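Local coordinates for protein intracellular serine protease (Bacillus licheniformis, PDB 4ZOQ) that probably acts as a subtilase-family serine endopeptidase in lanthipeptide maturation, the chain described here being its N-terminal prodomain, at residues Q31-E36 with V84-I89; F51-D56 with K70-P75; L45-Q50 with A74-K79. All coordinates share one frame; numbering follows the deposited sequence.

Contact 1 (Q31-E36 with V84-I89)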
loop_
_atom_site.group_PDB
_atom_site.type_symbol
_atom_site.label_atom_id
_atom_site.label_comp_id
_atom_site.label_asym_id
_atom_site.label_seq_id
_atom_site.Cartn_x
_atom_site.Cartn_y
_atom_site.Cartn_z
ATOM N N GLN A 31 15.717 9.211 -18.947
ATOM C CA GLN A 31 15.148 10.348 -18.221
ATOM C C GLN A 31 13.614 10.306 -18.147
ATOM O O GLN A 31 12.988 9.366 -18.635
ATOM C CB GLN A 31 15.596 11.672 -18.829
ATOM C CG GLN A 31 17.067 11.718 -19.105
ATOM C CD GLN A 31 17.492 13.045 -19.644
ATOM O OE1 GLN A 31 18.564 13.543 -19.310
ATOM N NE2 GLN A 31 16.648 13.645 -20.461
ATOM N N TYR A 32 13.021 11.317 -17.511
ATOM C CA TYR A 32 11.576 11.349 -17.294
ATOM C C TYR A 32 10.982 12.712 -17.640
ATOM O O TYR A 32 11.612 13.761 -17.433
ATOM C CB TYR A 32 11.223 10.990 -15.843
ATOM C CG TYR A 32 11.521 9.558 -15.464
ATOM C CD1 TYR A 32 12.761 9.196 -14.934
ATOM C CD2 TYR A 32 10.565 8.563 -15.636
ATOM C CE1 TYR A 32 13.038 7.872 -14.600
ATOM C CE2 TYR A 32 10.835 7.237 -15.293
ATOM C CZ TYR A 32 12.069 6.903 -14.784
ATOM O OH TYR A 32 12.322 5.596 -14.449
ATOM N N LEU A 33 9.757 12.688 -18.154
ATOM C CA LEU A 33 9.092 13.895 -18.611
ATOM C C LEU A 33 7.673 14.030 -18.079
ATOM O O LEU A 33 6.907 13.066 -18.060
ATOM C CB LEU A 33 9.033 13.927 -20.147
ATOM C CG LEU A 33 10.170 14.436 -21.025
ATOM C CD1 LEU A 33 10.009 13.885 -22.417
ATOM C CD2 LEU A 33 10.120 15.941 -21.080
ATOM N N LEU A 34 7.307 15.248 -17.711
ATOM C CA LEU A 34 5.952 15.528 -17.328
ATOM C C LEU A 34 5.398 16.609 -18.260
ATOM O O LEU A 34 5.883 17.736 -18.260
ATOM C CB LEU A 34 5.865 15.952 -15.858
ATOM C CG LEU A 34 4.410 16.148 -15.448
ATOM C CD1 LEU A 34 3.642 14.832 -15.603
ATOM C CD2 LEU A 34 4.306 16.665 -14.018
ATOM N N LEU A 35 4.438 16.254 -19.112
ATOM C CA LEU A 35 3.798 17.242 -19.985
ATOM C C LEU A 35 2.940 18.212 -19.177
ATOM O O LEU A 35 2.334 17.837 -18.180
ATOM C CB LEU A 35 2.926 16.549 -21.051
ATOM C CG LEU A 35 3.515 15.462 -21.951
ATOM C CD1 LEU A 35 2.417 14.645 -22.587
ATOM C CD2 LEU A 35 4.364 16.086 -23.037
ATOM N N GLU A 36 2.868 19.455 -19.620
ATOM C CA GLU A 36 1.946 20.383 -19.010
ATOM C C GLU A 36 0.521 19.997 -19.358
ATOM O O GLU A 36 -0.415 20.221 -18.592
ATOM C CB GLU A 36 2.153 21.793 -19.523
ATOM C CG GLU A 36 3.237 22.685 -18.938
ATOM C CD GLU A 36 3.137 24.081 -19.574
ATOM O OE1 GLU A 36 1.992 24.455 -19.949
ATOM O OE2 GLU A 36 4.174 24.779 -19.711
ATOM N N VAL A 84 5.953 21.664 -27.428
ATOM C CA VAL A 84 5.111 21.396 -26.271
ATOM C C VAL A 84 5.839 21.684 -24.956
ATOM O O VAL A 84 7.077 21.602 -24.867
ATOM C CB VAL A 84 4.603 19.950 -26.277
ATOM C CG1 VAL A 84 3.887 19.664 -27.599
ATOM C CG2 VAL A 84 5.746 18.994 -26.079
ATOM N N GLY A 85 5.062 22.038 -23.935
ATOM C CA GLY A 85 5.639 22.328 -22.633
ATOM C C GLY A 85 5.762 21.077 -21.782
ATOM O O GLY A 85 4.771 20.393 -21.521
ATOM N N ALA A 86 6.989 20.757 -21.385
ATOM C CA ALA A 86 7.249 19.632 -20.491
ATOM C C ALA A 86 8.427 19.926 -19.555
ATOM O O ALA A 86 9.356 20.636 -19.934
ATOM C CB ALA A 86 7.506 18.376 -21.295
ATOM N N ASP A 87 8.412 19.363 -18.352
ATOM C CA ASP A 87 9.563 19.482 -17.446
ATOM C C ASP A 87 10.277 18.135 -17.469
ATOM O O ASP A 87 9.630 17.100 -17.614
ATOM C CB ASP A 87 9.137 19.868 -16.014
ATOM C CG ASP A 87 8.264 21.118 -15.968
ATOM O OD1 ASP A 87 8.347 21.952 -16.891
ATOM O OD2 ASP A 87 7.467 21.264 -15.020
ATOM N N VAL A 88 11.602 18.147 -17.338
ATOM C CA VAL A 88 12.408 16.936 -17.524
ATOM C C VAL A 88 13.161 16.534 -16.258
ATOM O O VAL A 88 13.693 17.385 -15.561
ATOM C CB VAL A 88 13.426 17.150 -18.667
ATOM C CG1 VAL A 88 14.101 15.859 -19.064
ATOM C CG2 VAL A 88 12.742 17.795 -19.855
ATOM N N ILE A 89 13.274 15.237 -15.992
ATOM C CA ILE A 89 14.016 14.808 -14.820
ATOM C C ILE A 89 15.169 13.902 -15.208
ATOM O O ILE A 89 15.020 13.013 -16.036
ATOM C CB ILE A 89 13.102 14.034 -13.804
ATOM C CG1 ILE A 89 12.065 14.951 -13.178
ATOM C CG2 ILE A 89 13.921 13.387 -12.687
ATOM C CD1 ILE A 89 10.975 14.181 -12.437
#
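Tyr32 faces Ile89 and Leu34 faces Asp87 as hydrogen-bonded pairs of an antiparallel ladder between strands 31-35 and 86-89, whose axes come within 4.6 Å, at 158° between N-to-C directions. Each pair makes two backbone bonds, with Ile89 N 2.6 Å from Tyr32 O and Leu34 N 3.0 Å from Asp87 O. A fifth bond, Glu36 N to Gly85 O at 2.8 Å and nearly straight (169°), carries the pairing past the strand ends.

On the helix side, Leu33 and Val88 lie side by side and point the same way. The CD2 branch of Leu33 does the touching, 3.4 Å from Val88 CG2 and 3.6 Å from Ala86 CB, so one methyl bridges two residues of the partner strand. Val88 turns its other methyl toward Gln31: CG1 is 3.7 Å from Gln31 NE2 at the end of an extended chain. On the opposite face Tyr32 and Ile89 meet at their roots, CB to CB 4.1 Å. Tyr32 CG is anti to the carbonyl carbon (chi1 -67°); the ring beyond leads away from strand 86-89 and meets Tyr117 of the protease chain.

Leu33 packs on Phe76 and Leu80 of helix 70-80, while Ile89 and Asp87 pack on Val150 of the protease chain. The chemistry is therefore divided: backbone bonds fix the alignment of the first and last strands of the prodomain, aliphatic groups join the ladder to its own helices, and the mixed aromatic, aliphatic and acidic face meets the protease.

Contact 2 (F51-D56 with K70-P75)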
loop_
_atom_site.group_PDB
_atom_site.type_symbol
_atom_site.label_atom_id
_atom_site.label_comp_id
_atom_site.label_asym_id
_atom_site.label_seq_id
_atom_site.Cartn_x
_atom_site.Cartn_y
_atom_site.Cartn_z
ATOM N N PHE A 51 13.725 10.771 -33.207
ATOM C CA PHE A 51 15.045 10.748 -32.600
ATOM C C PHE A 51 15.348 9.377 -32.070
ATOM O O PHE A 51 16.078 9.276 -31.137
ATOM C CB PHE A 51 15.171 11.759 -31.455
ATOM C CG PHE A 51 15.174 13.201 -31.887
ATOM C CD1 PHE A 51 13.988 13.897 -32.123
ATOM C CD2 PHE A 51 16.379 13.885 -32.005
ATOM C CE1 PHE A 51 14.020 15.252 -32.514
ATOM C CE2 PHE A 51 16.412 15.217 -32.397
ATOM C CZ PHE A 51 15.245 15.896 -32.649
ATOM N N HIS A 52 14.680 8.350 -32.577
ATOM C CA HIS A 52 14.911 6.956 -32.179
ATOM C C HIS A 52 15.113 6.751 -30.675
ATOM O O HIS A 52 16.033 6.047 -30.233
ATOM C CB HIS A 52 16.101 6.394 -32.976
ATOM C CG HIS A 52 16.233 4.890 -32.918
ATOM N ND1 HIS A 52 15.215 4.019 -33.257
ATOM C CD2 HIS A 52 17.266 4.117 -32.516
ATOM C CE1 HIS A 52 15.625 2.771 -33.084
ATOM N NE2 HIS A 52 16.866 2.803 -32.631
ATOM N N ILE A 53 14.251 7.384 -29.893
ATOM C CA ILE A 53 14.313 7.185 -28.463
ATOM C C ILE A 53 12.963 6.625 -28.050
ATOM O O ILE A 53 11.913 6.992 -28.601
ATOM C CB ILE A 53 14.648 8.501 -27.658
ATOM C CG1 ILE A 53 13.595 9.584 -27.851
ATOM C CG2 ILE A 53 16.041 9.052 -27.959
ATOM C CD1 ILE A 53 12.640 9.664 -26.676
ATOM N N HIS A 54 12.970 5.682 -27.122
ATOM C CA HIS A 54 11.682 5.193 -26.685
ATOM C C HIS A 54 11.141 5.859 -25.432
ATOM O O HIS A 54 11.743 5.869 -24.358
ATOM C CB HIS A 54 11.645 3.675 -26.633
ATOM C CG HIS A 54 10.623 3.133 -25.708
ATOM N ND1 HIS A 54 9.520 2.441 -26.181
ATOM C CD2 HIS A 54 10.697 2.836 -24.390
ATOM C CE1 HIS A 54 8.836 1.972 -25.151
ATOM N NE2 HIS A 54 9.546 2.177 -24.060
ATOM N N ALA A 55 9.962 6.432 -25.660
ATOM C CA ALA A 55 9.176 7.160 -24.691
ATOM C C ALA A 55 7.952 6.359 -24.277
ATOM O O ALA A 55 7.060 6.055 -25.085
ATOM C CB ALA A 55 8.749 8.494 -25.269
ATOM N N ASP A 56 7.915 6.038 -22.991
ATOM C CA ASP A 56 6.833 5.262 -22.416
ATOM C C ASP A 56 5.998 6.215 -21.602
ATOM O O ASP A 56 6.453 6.726 -20.592
ATOM C CB ASP A 56 7.377 4.143 -21.541
ATOM C CG ASP A 56 6.294 3.203 -21.047
ATOM O OD1 ASP A 56 5.095 3.527 -21.209
ATOM O OD2 ASP A 56 6.648 2.164 -20.437
ATOM N N LYS A 70 22.100 8.562 -25.184
ATOM C CA LYS A 70 22.262 9.737 -24.348
ATOM C C LYS A 70 22.744 11.008 -25.033
ATOM O O LYS A 70 22.602 12.101 -24.475
ATOM C CB LYS A 70 23.240 9.355 -23.236
ATOM C CG LYS A 70 23.025 7.915 -22.769
ATOM C CD LYS A 70 23.964 7.550 -21.639
ATOM C CE LYS A 70 23.445 6.329 -20.907
ATOM N NZ LYS A 70 24.283 6.065 -19.718
ATOM N N GLN A 71 23.305 10.881 -26.231
ATOM C CA GLN A 71 23.627 12.070 -26.995
ATOM C C GLN A 71 22.369 12.674 -27.528
ATOM O O GLN A 71 22.273 13.876 -27.724
ATOM C CB GLN A 71 24.567 11.752 -28.137
ATOM C CG GLN A 71 25.946 12.338 -27.899
ATOM C CD GLN A 71 26.944 11.956 -28.965
ATOM O OE1 GLN A 71 27.926 11.269 -28.676
ATOM N NE2 GLN A 71 26.710 12.401 -30.202
ATOM N N LYS A 72 21.438 11.801 -27.856
ATOM C CA LYS A 72 20.197 12.212 -28.481
ATOM C C LYS A 72 19.038 12.550 -27.547
ATOM O O LYS A 72 18.025 13.080 -28.004
ATOM C CB LYS A 72 19.848 11.139 -29.476
ATOM C CG LYS A 72 18.768 11.378 -30.459
ATOM C CD LYS A 72 18.886 10.159 -31.322
ATOM C CE LYS A 72 18.625 8.925 -30.434
ATOM N NZ LYS A 72 18.630 7.582 -31.111
ATOM N N LEU A 73 19.184 12.270 -26.252
ATOM C CA LEU A 73 18.194 12.731 -25.286
ATOM C C LEU A 73 18.162 14.261 -25.220
ATOM O O LEU A 73 17.093 14.849 -25.107
ATOM C CB LEU A 73 18.450 12.147 -23.889
ATOM C CG LEU A 73 18.181 10.642 -23.743
ATOM C CD1 LEU A 73 18.732 10.074 -22.437
ATOM C CD2 LEU A 73 16.699 10.329 -23.865
ATOM N N ALA A 74 19.314 14.910 -25.350
ATOM C CA ALA A 74 19.361 16.379 -25.316
ATOM C C ALA A 74 18.709 17.087 -26.522
ATOM O O ALA A 74 17.943 18.035 -26.318
ATOM C CB ALA A 74 20.810 16.862 -25.144
ATOM N N PRO A 75 18.986 16.634 -27.772
ATOM C CA PRO A 75 18.271 17.232 -28.915
ATOM C C PRO A 75 16.793 16.871 -28.949
ATOM O O PRO A 75 15.981 17.627 -29.500
ATOM C CB PRO A 75 18.948 16.615 -30.142
ATOM C CG PRO A 75 20.108 15.876 -29.658
ATOM C CD PRO A 75 20.020 15.683 -28.205
#
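Lys72 runs past Phe51 and Ile53 to the backbone of His52. From CB, CG stands anti to the backbone N (chi1 -169°) and arrives at the edge of the Phe51 ring, near the ring plane and 3.8 Å from Phe51 CB. CD passes the same CB at 4.0 Å. A bend at chi3 (61°) then turns CE out of the extended line, and it lies 3.6 Å from Ile53 CG2, the two side chains sliding past each other in opposite directions; CE is modelled too close to Phe51 O, which leaves its exact position doubtful. At the tip NZ gives a weak hydrogen bond of 3.1 Å to His52 O and sits 3.4 Å from His52 CB.

An alanine in place of Lys72 would probably deprive His52 O of this weak donor and open a gap between the Phe51 edge and Ile53 CG2. The amine lies beside the carboxyl end of helix 41-49, whose partial negative charge is likely to favour it there.

Beyond the lysine, Phe51 CE2 packs against Pro75 CB at 3.7 Å, and Ile53 CG2 comes more loosely to Leu73 CD2, 4.3 Å away. His52, with positive phi, is the C-prime residue of a Schellman motif, in which Ile53 N returns to Ala48 O and His52 N to Glu49 O. The contact thus joins the turn that ends helix 41-49 to the first turns of helix 70-80, with Ile53, next to strand 54-58, also packing on Ala48, Phe76 and Val66.

Contact 3 (L45-Q50 with A74-K79)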
loop_
_atom_site.group_PDB
_atom_site.type_symbol
_atom_site.label_atom_id
_atom_site.label_comp_id
_atom_site.label_asym_id
_atom_site.label_seq_id
_atom_site.Cartn_x
_atom_site.Cartn_y
_atom_site.Cartn_z
ATOM N N LEU A 45 5.241 11.470 -28.731
ATOM C CA LEU A 45 5.594 10.185 -29.323
ATOM C C LEU A 45 6.100 10.326 -30.746
ATOM O O LEU A 45 6.741 9.413 -31.254
ATOM C CB LEU A 45 4.404 9.230 -29.299
ATOM C CG LEU A 45 3.927 8.783 -27.926
ATOM C CD1 LEU A 45 2.659 7.973 -28.041
ATOM C CD2 LEU A 45 5.027 7.964 -27.271
ATOM N N ASP A 46 5.845 11.481 -31.369
ATOM C CA ASP A 46 6.331 11.736 -32.727
ATOM C C ASP A 46 7.708 12.347 -32.707
ATOM O O ASP A 46 8.512 12.038 -33.570
ATOM C CB ASP A 46 5.376 12.659 -33.501
ATOM C CG ASP A 46 4.008 12.023 -33.795
ATOM O OD1 ASP A 46 3.852 10.768 -33.765
ATOM O OD2 ASP A 46 3.073 12.814 -34.064
ATOM N N THR A 47 7.982 13.232 -31.758
ATOM C CA THR A 47 9.344 13.710 -31.578
ATOM C C THR A 47 10.276 12.559 -31.132
ATOM O O THR A 47 11.449 12.506 -31.495
ATOM C CB THR A 47 9.410 14.840 -30.561
ATOM O OG1 THR A 47 8.527 15.896 -30.963
ATOM C CG2 THR A 47 10.825 15.376 -30.470
ATOM N N ALA A 48 9.744 11.622 -30.353
ATOM C CA ALA A 48 10.572 10.537 -29.851
ATOM C C ALA A 48 10.975 9.574 -30.954
ATOM O O ALA A 48 12.083 9.044 -30.956
ATOM C CB ALA A 48 9.831 9.771 -28.740
ATOM N N GLU A 49 10.082 9.377 -31.911
ATOM C CA GLU A 49 10.342 8.426 -32.972
ATOM C C GLU A 49 11.270 9.037 -34.006
ATOM O O GLU A 49 12.086 8.345 -34.629
ATOM C CB GLU A 49 9.024 8.030 -33.628
ATOM C CG GLU A 49 9.152 7.082 -34.784
ATOM C CD GLU A 49 7.828 6.956 -35.503
ATOM O OE1 GLU A 49 6.798 7.343 -34.894
ATOM O OE2 GLU A 49 7.806 6.466 -36.658
ATOM N N GLN A 50 11.273 10.358 -34.043
ATOM C CA GLN A 50 12.105 11.077 -34.975
ATOM C C GLN A 50 13.529 11.191 -34.456
ATOM O O GLN A 50 14.447 11.573 -35.196
ATOM C CB GLN A 50 11.486 12.461 -35.176
ATOM C CG GLN A 50 12.366 13.547 -35.737
ATOM C CD GLN A 50 11.678 14.903 -35.667
ATOM O OE1 GLN A 50 10.467 14.980 -35.426
ATOM N NE2 GLN A 50 12.446 15.978 -35.848
ATOM N N ALA A 74 19.314 14.910 -25.350
ATOM C CA ALA A 74 19.361 16.379 -25.316
ATOM C C ALA A 74 18.709 17.087 -26.522
ATOM O O ALA A 74 17.943 18.035 -26.318
ATOM C CB ALA A 74 20.810 16.862 -25.144
ATOM N N PRO A 75 18.986 16.634 -27.772
ATOM C CA PRO A 75 18.271 17.232 -28.915
ATOM C C PRO A 75 16.793 16.871 -28.949
ATOM O O PRO A 75 15.981 17.627 -29.500
ATOM C CB PRO A 75 18.948 16.615 -30.142
ATOM C CG PRO A 75 20.108 15.876 -29.658
ATOM C CD PRO A 75 20.020 15.683 -28.205
ATOM N N PHE A 76 16.445 15.759 -28.307
ATOM C CA PHE A 76 15.056 15.344 -28.251
ATOM C C PHE A 76 14.352 16.253 -27.286
ATOM O O PHE A 76 13.262 16.732 -27.567
ATOM C CB PHE A 76 14.943 13.895 -27.782
ATOM C CG PHE A 76 13.579 13.538 -27.252
ATOM C CD1 PHE A 76 12.450 13.633 -28.047
ATOM C CD2 PHE A 76 13.430 13.158 -25.927
ATOM C CE1 PHE A 76 11.193 13.320 -27.544
ATOM C CE2 PHE A 76 12.187 12.846 -25.415
ATOM C CZ PHE A 76 11.058 12.925 -26.226
ATOM N N THR A 77 15.023 16.551 -26.184
ATOM C CA THR A 77 14.499 17.482 -25.204
ATOM C C THR A 77 14.416 18.874 -25.766
ATOM O O THR A 77 13.493 19.624 -25.453
ATOM C CB THR A 77 15.356 17.535 -23.932
ATOM O OG1 THR A 77 15.543 16.209 -23.429
ATOM C CG2 THR A 77 14.648 18.371 -22.864
ATOM N N LYS A 78 15.348 19.191 -26.659
ATOM C CA LYS A 78 15.440 20.544 -27.181
ATOM C C LYS A 78 14.480 20.838 -28.325
ATOM O O LYS A 78 14.092 21.995 -28.489
ATOM C CB LYS A 78 16.874 20.791 -27.665
ATOM C CG LYS A 78 17.133 22.143 -28.329
ATOM C CD LYS A 78 18.608 22.254 -28.708
ATOM C CE LYS A 78 18.889 23.508 -29.518
ATOM N NZ LYS A 78 19.581 24.554 -28.701
ATOM N N LYS A 79 14.012 19.810 -29.042
ATOM C CA LYS A 79 13.006 20.049 -30.082
ATOM C C LYS A 79 11.624 19.647 -29.624
ATOM O O LYS A 79 10.619 20.020 -30.245
ATOM C CB LYS A 79 13.350 19.328 -31.406
ATOM C CG LYS A 79 12.480 19.820 -32.588
ATOM C CD LYS A 79 13.139 19.879 -33.981
ATOM C CE LYS A 79 13.768 21.273 -34.228
ATOM N NZ LYS A 79 13.900 21.692 -35.670
#
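The Phe76 ring meets helix 41-49 with its CD1-CE1 side: the Thr47 CG2 methyl sits at the ring edge, near its plane, 3.4 Å from Phe76 CD1, while Ala48 N approaches the ring obliquely. This is the helix-helix pairing of a ferredoxin-like beta-alpha-beta-beta-alpha-beta fold, in which two antiparallel helices lie on one face of a four-stranded antiparallel sheet, an architecture familiar from subtilisin prodomains. The axes of helix 45-49 and helix 74-79 run at 146°, 9.9 Å apart, and the Phe76 ring and the Thr47 methyl together span that distance. Phe76 CG is anti to the backbone N (chi1 160°), and the ring beyond it also packs on Leu33 and Ile53.

Thr47 divides its branches by chemistry. CG2, anti to the backbone N, goes to the phenyl ring, whereas OG1 is satisfied within its own helix by Lys43 O, one turn earlier. Ala48 adds its methyl, CB lying 4.0 Å from Phe76 CE1, and the small residue is consistent with the ring's close approach to the helix backbone.

Toward solvent the approach is looser. Gln50 NE2 comes to 4.4 Å from Lys79 CD, and the Lys79 amine leads away to a long, weak ion pair with Glu82. The pairing is mainly apolar, but the ring also touches backbone: Phe76 CE1 stands 3.6 Å from Ala48 N.

All three contacts belong to one compact prodomain, with contacts 2 and 3 nested along the chain inside the loop that contact 1 closes. Contact 1 is sheet pairing, rich in backbone hydrogen bonds, and takes part in the interface with the protease chain. Contacts 2 and 3 both use helix 70-80 and share Ala74 and Pro75; contact 3 is side-chain packing, and contact 2 adds one weak bond from a lysine to a helix-end carbonyl. Each is part buried: Ile53 and Leu33 each pack on Phe76 inside, whereas His52 and Lys79 lie outward. Phe76 CE2 touches Leu33 CD1 at 3.8 Å and Ile53 CD1 at 3.5 Å, so a single ring brings the three contacts into one apolar core between sheet and helices.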